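Local coordinates for protein putative Transcriptional Regulator (Rhodococcus sp., PDB 2IA2) that is a putative transcriptional regulator of the IclR family, which probably binds DNA through a helix-turn-helix domain under the control of a C-terminal effector-binding domain, at residues 108-113 with 125-131; 208-214 with 227-233. All coordinates share one frame; numbering follows the deposited sequence.

Interaction 1 of 2, residues 108-113 with 125-131; sequences HESSSV and ARVPVSR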
loop_
_atom_site.group_PDB
_atom_site.type_symbol
_atom_site.label_atom_id
_atom_site.label_comp_id
_atom_site.label_asym_id
_atom_site.label_seq_id
_atom_site.Cartn_x
_atom_site.Cartn_y
_atom_site.Cartn_z
ATOM N N HIS A 108 2.024 28.886 5.949
ATOM C CA HIS A 108 3.244 29.352 6.611
ATOM C C HIS A 108 3.201 29.149 8.106
ATOM O O HIS A 108 3.506 30.085 8.893
ATOM C CB HIS A 108 3.529 30.840 6.295
ATOM C CG HIS A 108 3.611 31.111 4.833
ATOM N ND1 HIS A 108 4.588 30.546 4.040
ATOM C CD2 HIS A 108 2.787 31.791 4.003
ATOM C CE1 HIS A 108 4.384 30.902 2.783
ATOM N NE2 HIS A 108 3.298 31.658 2.733
ATOM N N GLU A 109 2.798 27.939 8.492
ATOM C CA GLU A 109 2.689 27.553 9.902
ATOM C C GLU A 109 3.119 26.088 10.007
ATOM O O GLU A 109 2.941 25.298 9.071
ATOM C CB GLU A 109 1.259 27.725 10.459
ATOM C CG GLU A 109 0.613 29.135 10.448
ATOM C CD GLU A 109 1.412 30.194 11.230
ATOM O OE1 GLU A 109 2.228 29.848 12.131
ATOM O OE2 GLU A 109 1.219 31.389 10.932
ATOM N N SER A 110 3.631 25.728 11.175
ATOM C CA SER A 110 3.945 24.338 11.525
ATOM C C SER A 110 2.713 23.386 11.414
ATOM O O SER A 110 1.610 23.733 11.888
ATOM C CB SER A 110 4.518 24.337 12.968
ATOM O OG SER A 110 4.374 23.079 13.648
ATOM N N SER A 111 2.904 22.220 10.768
ATOM C CA SER A 111 1.878 21.155 10.660
ATOM C C SER A 111 2.539 19.829 11.060
ATOM O O SER A 111 3.721 19.660 10.793
ATOM C CB SER A 111 1.264 21.076 9.261
ATOM O OG SER A 111 2.254 20.751 8.285
ATOM N N SER A 112 1.793 18.944 11.740
ATOM C CA SER A 112 2.296 17.690 12.234
ATOM C C SER A 112 1.262 16.615 12.070
ATOM O O SER A 112 0.023 16.906 11.934
ATOM C CB SER A 112 2.557 17.776 13.734
ATOM O OG SER A 112 3.430 18.865 14.040
ATOM N N VAL A 113 1.729 15.365 12.193
ATOM C CA VAL A 113 0.785 14.246 12.299
ATOM C C VAL A 113 1.184 13.479 13.544
ATOM O O VAL A 113 2.363 13.284 13.788
ATOM C CB VAL A 113 0.784 13.355 11.002
ATOM C CG1 VAL A 113 0.108 11.990 11.250
ATOM C CG2 VAL A 113 0.083 14.062 9.860
ATOM N N ALA A 125 5.271 12.814 12.171
ATOM C CA ALA A 125 5.713 13.573 10.977
ATOM C C ALA A 125 5.502 15.044 11.342
ATOM O O ALA A 125 4.614 15.343 12.135
ATOM C CB ALA A 125 4.852 13.193 9.715
ATOM N N ARG A 126 6.340 15.932 10.814
ATOM C CA ARG A 126 6.164 17.338 11.064
ATOM C C ARG A 126 6.844 18.127 9.986
ATOM O O ARG A 126 7.778 17.642 9.371
ATOM C CB ARG A 126 6.719 17.738 12.449
ATOM C CG ARG A 126 8.236 17.649 12.546
ATOM C CD ARG A 126 8.598 18.893 13.308
ATOM N NE ARG A 126 10.004 19.193 13.579
ATOM C CZ ARG A 126 10.375 20.318 14.191
ATOM N NH1 ARG A 126 9.451 21.212 14.548
ATOM N NH2 ARG A 126 11.653 20.570 14.437
ATOM N N VAL A 127 6.344 19.337 9.734
ATOM C CA VAL A 127 7.063 20.324 8.907
ATOM C C VAL A 127 7.144 21.606 9.759
ATOM O O VAL A 127 6.099 22.148 10.111
ATOM C CB VAL A 127 6.295 20.595 7.603
ATOM C CG1 VAL A 127 6.895 21.798 6.879
ATOM C CG2 VAL A 127 6.289 19.341 6.691
ATOM N N PRO A 128 8.348 22.046 10.159
ATOM C CA PRO A 128 8.531 23.315 10.902
ATOM C C PRO A 128 8.497 24.559 9.975
ATOM O O PRO A 128 8.553 24.417 8.756
ATOM C CB PRO A 128 9.946 23.168 11.466
ATOM C CG PRO A 128 10.670 22.348 10.387
ATOM C CD PRO A 128 9.627 21.320 9.998
ATOM N N VAL A 129 8.393 25.752 10.555
ATOM C CA VAL A 129 8.615 27.002 9.831
ATOM C C VAL A 129 9.921 27.648 10.336
ATOM O O VAL A 129 10.396 27.341 11.426
ATOM C CB VAL A 129 7.387 27.955 9.953
ATOM C CG1 VAL A 129 6.222 27.380 9.158
ATOM C CG2 VAL A 129 7.017 28.192 11.408
ATOM N N SER A 130 10.553 28.486 9.521
ATOM C CA SER A 130 11.750 29.137 9.959
ATOM C C SER A 130 11.336 30.439 10.619
ATOM O O SER A 130 11.221 31.455 9.945
ATOM C CB SER A 130 12.658 29.455 8.776
ATOM O OG SER A 130 12.912 28.270 8.054
ATOM N N ARG A 131 11.091 30.429 11.922
ATOM C CA ARG A 131 10.857 31.686 12.608
ATOM C C ARG A 131 11.668 31.628 13.880
ATOM O O ARG A 131 12.187 30.571 14.218
ATOM C CB ARG A 131 9.356 31.915 12.824
ATOM C CG ARG A 131 8.623 32.370 11.513
ATOM C CD ARG A 131 7.356 33.154 11.748
ATOM N NE ARG A 131 6.373 32.324 12.427
ATOM C CZ ARG A 131 5.449 31.564 11.830
ATOM N NH1 ARG A 131 5.340 31.516 10.507
ATOM N NH2 ARG A 131 4.620 30.858 12.586
HETATM O O HOH W 1 6.607 21.151 13.703
#
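Ser111 and Val127 form an antiparallel hydrogen-bonded pair on strands 110-113 and 125-127, whose axes approach to 4.6 Å at 173°; Val127 N binds Ser111 O at 2.8 Å, and Ser111 N returns a longer bond to Val127 O. Val113 and Ala125 repeat the pattern with a weak return bond. Ser111 OG stands between its backbone N and carbonyl carbon (chi1 62°), beside Val127 CB, and bonds to Ser104 of helix 92-107. Pro128 CB lies above the rim of one face of the Arg126 guanidinium, and a water in that group's plane joins NH1 to Ser110 OG.

Beyond the paired strands, Arg131 reaches back with two nitrogens. NH1 meets His108 O at 2.8 Å in the guanidinium plane, while NH2 makes a 2.6 Å salt bridge on the syn side of Glu109 OE1 but well out of the carboxylate plane, the two planar groups turned 59° apart. Val129 CG2 sits above the rim of one face of the Arg131 guanidinium. Glu109 OE2 pairs with Arg235, so the two arginines share one carboxylate, which probably eases their closeness without cancelling both charges. A leucine in place of Arg131 would probably leave His108 O without this donor and Glu109 with one arginine fewer. The ladder is a classical beta hairpin, 110-117 with 120-127, within the GAF-like C-terminal domain of IclR regulators.

Interaction 2 of 2, residues 208-214 with 227-233; sequences GLRSMAA and VNISTPA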
loop_
_atom_site.group_PDB
_atom_site.type_symbol
_atom_site.label_atom_id
_atom_site.label_comp_id
_atom_site.label_asym_id
_atom_site.label_seq_id
_atom_site.Cartn_x
_atom_site.Cartn_y
_atom_site.Cartn_z
ATOM N N GLY A 208 -0.071 31.449 25.217
ATOM C CA GLY A 208 0.401 32.017 23.950
ATOM C C GLY A 208 0.452 31.024 22.786
ATOM O O GLY A 208 0.904 31.378 21.701
ATOM N N LEU A 209 0.032 29.782 23.004
ATOM C CA LEU A 209 0.106 28.767 21.917
ATOM C C LEU A 209 -1.254 28.253 21.570
ATOM O O LEU A 209 -2.006 27.883 22.455
ATOM C CB LEU A 209 1.015 27.575 22.314
ATOM C CG LEU A 209 1.080 26.290 21.450
ATOM C CD1 LEU A 209 1.747 26.562 20.113
ATOM C CD2 LEU A 209 1.899 25.312 22.156
ATOM N N ARG A 210 -1.566 28.183 20.282
ATOM C CA ARG A 210 -2.811 27.578 19.827
ATOM C C ARG A 210 -2.578 26.436 18.831
ATOM O O ARG A 210 -1.615 26.458 18.099
ATOM C CB ARG A 210 -3.685 28.624 19.177
ATOM C CG ARG A 210 -4.360 29.524 20.180
ATOM C CD ARG A 210 -5.277 30.471 19.505
ATOM N NE ARG A 210 -5.786 31.419 20.466
ATOM C CZ ARG A 210 -6.026 32.694 20.188
ATOM N NH1 ARG A 210 -5.782 33.179 18.962
ATOM N NH2 ARG A 210 -6.520 33.479 21.148
ATOM N N SER A 211 -3.481 25.463 18.804
ATOM C CA SER A 211 -3.360 24.307 17.882
ATOM C C SER A 211 -4.717 23.988 17.389
ATOM O O SER A 211 -5.672 24.162 18.140
ATOM C CB SER A 211 -2.855 23.089 18.633
ATOM O OG SER A 211 -1.517 23.342 19.057
HETATM N N MSE A 212 -4.806 23.467 16.162
HETATM C CA MSE A 212 -6.070 22.909 15.662
HETATM C C MSE A 212 -5.804 21.609 14.924
HETATM O O MSE A 212 -4.788 21.503 14.255
HETATM C CB MSE A 212 -6.780 23.901 14.753
HETATM C CG MSE A 212 -6.017 24.300 13.498
HETATM SE SE MSE A 212 -5.744 26.316 13.401
HETATM C CE MSE A 212 -4.581 26.609 15.101
ATOM N N ALA A 213 -6.679 20.631 15.072
ATOM C CA ALA A 213 -6.414 19.295 14.544
ATOM C C ALA A 213 -7.655 18.664 13.944
ATOM O O ALA A 213 -8.783 19.022 14.294
ATOM C CB ALA A 213 -5.827 18.378 15.636
ATOM N N ALA A 214 -7.443 17.696 13.067
ATOM C CA ALA A 214 -8.523 17.015 12.393
ATOM C C ALA A 214 -8.128 15.523 12.349
ATOM O O ALA A 214 -6.931 15.184 12.370
ATOM C CB ALA A 214 -8.653 17.547 11.008
ATOM N N VAL A 227 -3.945 15.212 12.258
ATOM C CA VAL A 227 -3.041 16.188 11.640
ATOM C C VAL A 227 -3.365 17.553 12.287
ATOM O O VAL A 227 -4.501 17.802 12.583
ATOM C CB VAL A 227 -3.234 16.203 10.084
ATOM C CG1 VAL A 227 -4.741 16.360 9.696
ATOM C CG2 VAL A 227 -2.359 17.269 9.417
ATOM N N ASN A 228 -2.363 18.399 12.525
ATOM C CA ASN A 228 -2.602 19.705 13.105
ATOM C C ASN A 228 -1.917 20.828 12.364
ATOM O O ASN A 228 -1.108 20.591 11.459
ATOM C CB ASN A 228 -2.273 19.728 14.633
ATOM C CG ASN A 228 -0.837 20.123 14.957
ATOM O OD1 ASN A 228 -0.009 20.278 14.062
ATOM N ND2 ASN A 228 -0.531 20.296 16.264
ATOM N N ILE A 229 -2.307 22.051 12.727
ATOM C CA ILE A 229 -1.520 23.258 12.507
ATOM C C ILE A 229 -1.315 23.808 13.921
ATOM O O ILE A 229 -2.239 23.811 14.701
ATOM C CB ILE A 229 -2.296 24.312 11.689
ATOM C CG1 ILE A 229 -2.564 23.807 10.262
ATOM C CG2 ILE A 229 -1.531 25.651 11.666
ATOM C CD1 ILE A 229 -3.638 24.587 9.511
ATOM N N SER A 230 -0.110 24.260 14.255
ATOM C CA SER A 230 0.125 24.852 15.564
ATOM C C SER A 230 0.668 26.261 15.360
ATOM O O SER A 230 1.501 26.497 14.464
ATOM C CB SER A 230 1.136 23.999 16.361
ATOM O OG SER A 230 1.144 24.361 17.747
ATOM N N THR A 231 0.222 27.202 16.198
ATOM C CA THR A 231 0.574 28.624 15.993
ATOM C C THR A 231 0.531 29.463 17.267
ATOM O O THR A 231 -0.287 29.188 18.167
ATOM C CB THR A 231 -0.322 29.254 14.874
ATOM O OG1 THR A 231 0.271 30.473 14.437
ATOM C CG2 THR A 231 -1.756 29.495 15.344
ATOM N N PRO A 232 1.421 30.474 17.378
ATOM C CA PRO A 232 1.260 31.412 18.504
ATOM C C PRO A 232 -0.107 32.058 18.483
ATOM O O PRO A 232 -0.627 32.383 17.424
ATOM C CB PRO A 232 2.377 32.474 18.265
ATOM C CG PRO A 232 3.439 31.655 17.568
ATOM C CD PRO A 232 2.617 30.809 16.583
ATOM N N ALA A 233 -0.698 32.212 19.648
ATOM C CA ALA A 233 -1.966 32.915 19.733
ATOM C C ALA A 233 -1.877 34.317 19.085
ATOM O O ALA A 233 -2.872 34.801 18.488
ATOM C CB ALA A 233 -2.407 33.003 21.202
HETATM O O HOH W 2 -3.457 31.845 16.795
#
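Thr231 O accepts the backbone N of Arg210 at 2.7 Å, and Thr231 N answers with an equally short bond to Arg210 O; both donors approach almost in line with the carbonyl they bind. The same reciprocal bonding recurs, by slightly longer bonds, at Met212 with Ile229 and at Ala214 with Val227. At the open end of the ladder the style changes: Ala233 N reaches Gly208 O at 2.7 Å from well above the carbonyl plane (57°).

These strands, 209-217 and 223-232, are the arms of a beta hairpin in the six-stranded antiparallel sheet of the C-terminal domain, the probable effector-binding part of IclR regulators, a GAF-like fold with helices packed on the sheet. One face carries Arg210, Met212, Ala214, Val227, Ile229 and Thr231. Met212, present as selenomethionine, bends at both chi2 and chi3, which carries CE over toward strand 227-232, 4.0 Å from Thr231 CG2, while CG lies against Ile229 CB; Leu249 of helix 246-264 packs on Met212, Val227 and Ile229. Arg210 extends from CG to NE and lays its guanidinium beneath Ala233 CB, which stands 3.7 Å above the plane over its centre. NE of this arginine forms a salt bridge with Asp202.

The opposite face is more polar. Ser211 OG and Ser230 OG share a 3.1 Å hydrogen bond across a non-hydrogen-bonded pair. With OG of Ser230 turned away from its backbone N (chi1 -166°), it reaches both Ser211 OG and, at 3.3 Å, Leu209 CD1. Farther along this face, Ala213 CB meets Asn228 CB at 3.9 Å, with Met150 of helix 149-156 packed against both residues.

In the fold
Interactions 1 and 2 show how two hairpins become one sheet: strand 110-117 of the first lies next to strand 223-232 of the second, and the centres of the contacts are about 10 Å apart. Two probable backbone hydrogen bonds stitch the seam, Ser112 O to Asn228 N at 2.9 Å and Ser110 O to Ser230 N at 3.0 Å. Side chains add to it: Asn228 OD1 takes a weak bond from Ser112 N, and Glu109 OE1 is weakly bonded to Thr231 OG1, which ties the carboxylate of interaction 1 to interaction 2. All four segments belong to the C-terminal domain that in IclR relatives receives the effector.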